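Local coordinates for protein alpha-1,3-glucanase (Streptomyces thermodiastaticus, PDB 7C7D) that probably hydrolyses alpha-1,3-glucan as the catalytic unit of a thermostable glycoside hydrolase of family GH87, at residues A[151-156]-A[401-406]. Numbering follows the deposited sequence.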
# COMPACT_ATOMS: atom_id res chain seq x y z
N GLY A 151 7.72 -12.66 -14.23
CA GLY A 151 8.44 -12.51 -15.48
C GLY A 151 7.64 -11.89 -16.60
O GLY A 151 8.22 -11.39 -17.57
N TRP A 152 6.31 -11.92 -16.49
CA TRP A 152 5.45 -11.33 -17.52
C TRP A 152 5.33 -9.81 -17.39
O TRP A 152 4.75 -9.18 -18.28
CB TRP A 152 4.06 -11.95 -17.46
CG TRP A 152 3.29 -11.52 -16.25
CD1 TRP A 152 2.47 -10.43 -16.15
CD2 TRP A 152 3.28 -12.15 -14.97
NE1 TRP A 152 1.95 -10.35 -14.88
CE2 TRP A 152 2.43 -11.40 -14.14
CE3 TRP A 152 3.90 -13.29 -14.45
CZ2 TRP A 152 2.19 -11.74 -12.81
CZ3 TRP A 152 3.66 -13.63 -13.13
CH2 TRP A 152 2.81 -12.86 -12.33
N ILE A 153 5.83 -9.23 -16.30
CA ILE A 153 5.83 -7.78 -16.12
C ILE A 153 7.17 -7.26 -16.61
O ILE A 153 8.20 -7.50 -15.96
CB ILE A 153 5.59 -7.41 -14.65
CG1 ILE A 153 4.24 -7.95 -14.18
CG2 ILE A 153 5.65 -5.89 -14.48
CD1 ILE A 153 3.85 -7.50 -12.79
N PRO A 154 7.22 -6.55 -17.74
CA PRO A 154 8.50 -6.12 -18.30
C PRO A 154 9.27 -5.23 -17.33
O PRO A 154 8.73 -4.26 -16.79
CB PRO A 154 8.10 -5.35 -19.57
CG PRO A 154 6.76 -5.90 -19.94
CD PRO A 154 6.09 -6.26 -18.65
N GLY A 155 10.53 -5.59 -17.11
CA GLY A 155 11.39 -4.83 -16.24
C GLY A 155 11.37 -5.25 -14.79
O GLY A 155 12.25 -4.84 -14.03
N ALA A 156 10.40 -6.06 -14.38
CA ALA A 156 10.35 -6.51 -13.00
C ALA A 156 11.45 -7.53 -12.74
O ALA A 156 11.82 -8.31 -13.62
CB ALA A 156 8.99 -7.13 -12.69
N PRO A 401 5.56 -0.62 -1.71
CA PRO A 401 5.06 -1.46 -2.81
C PRO A 401 6.27 -1.93 -3.61
O PRO A 401 7.19 -1.16 -3.89
CB PRO A 401 4.18 -0.49 -3.62
CG PRO A 401 4.79 0.86 -3.38
CD PRO A 401 5.34 0.83 -1.97
N ASN A 402 6.29 -3.23 -3.96
CA ASN A 402 7.52 -3.82 -4.50
C ASN A 402 7.84 -3.28 -5.88
O ASN A 402 9.02 -3.24 -6.28
CB ASN A 402 7.38 -5.33 -4.70
CG ASN A 402 7.02 -6.10 -3.45
OD1 ASN A 402 6.40 -7.16 -3.57
ND2 ASN A 402 7.42 -5.63 -2.28
N LEU A 403 6.81 -2.96 -6.65
CA LEU A 403 6.94 -2.39 -7.98
C LEU A 403 5.70 -1.51 -8.19
O LEU A 403 4.72 -1.63 -7.46
CB LEU A 403 7.07 -3.48 -9.05
CG LEU A 403 5.99 -4.55 -9.13
CD1 LEU A 403 4.90 -4.15 -10.12
CD2 LEU A 403 6.59 -5.91 -9.51
N ALA A 404 5.78 -0.64 -9.19
CA ALA A 404 4.68 0.27 -9.50
C ALA A 404 4.44 1.28 -8.37
O ALA A 404 5.37 1.66 -7.66
CB ALA A 404 3.42 -0.49 -9.93
N ASN A 405 3.21 1.76 -8.24
CA ASN A 405 2.98 3.02 -7.55
C ASN A 405 2.49 2.83 -6.11
O ASN A 405 1.96 1.79 -5.74
CB ASN A 405 1.94 3.82 -8.34
CG ASN A 405 2.33 3.96 -9.79
OD1 ASN A 405 3.20 4.74 -10.14
ND2 ASN A 405 1.68 3.18 -10.66
N GLY A 406 2.64 3.89 -5.31
CA GLY A 406 1.95 3.92 -4.03
C GLY A 406 0.45 4.02 -4.23
O GLY A 406 -0.32 3.17 -3.77
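Where Ile153 and Ala156 meet Leu403, a type II beta turn from Ile153 to Ala156 faces a loop of the parallel beta-helix, with the CA atoms of Ala156 and Leu403 7.3 Å apart. The turn is closed by Ala156 N donating to Ile153 O at 3.1 Å, and Gly155 takes its third position with a positive phi of 90°, as type II geometry requires. Both end residues of the turn meet Leu403, whose two methyl branches divide the work: CD1 lies 4.4 Å from Ile153 CD1, while CD2 lies 4.2 Å from Ala156 CB. A chi1 of 56° sets Leu403 CG between its backbone N and carbonyl carbon, and CB points toward the turn. The interface is small and wholly apolar, burying 93 Å² over both sides. It joins the loop between strands 133-142 and 163-169 of the N-terminal beta-domain to the loop between strands 397-399 and 407-410 of the pectate lyase-like parallel beta-helix. Polar links flank it: hydrogen bonds join His160 ND1 to Asn402 OD1 and Asn466 ND2 to Pro154 O. Ile153 reaches across with an extended chain, chi2 -174°, and on its other flank its CG1 sits 3.3 Å above the Trp152 ring plane, offset toward the rim.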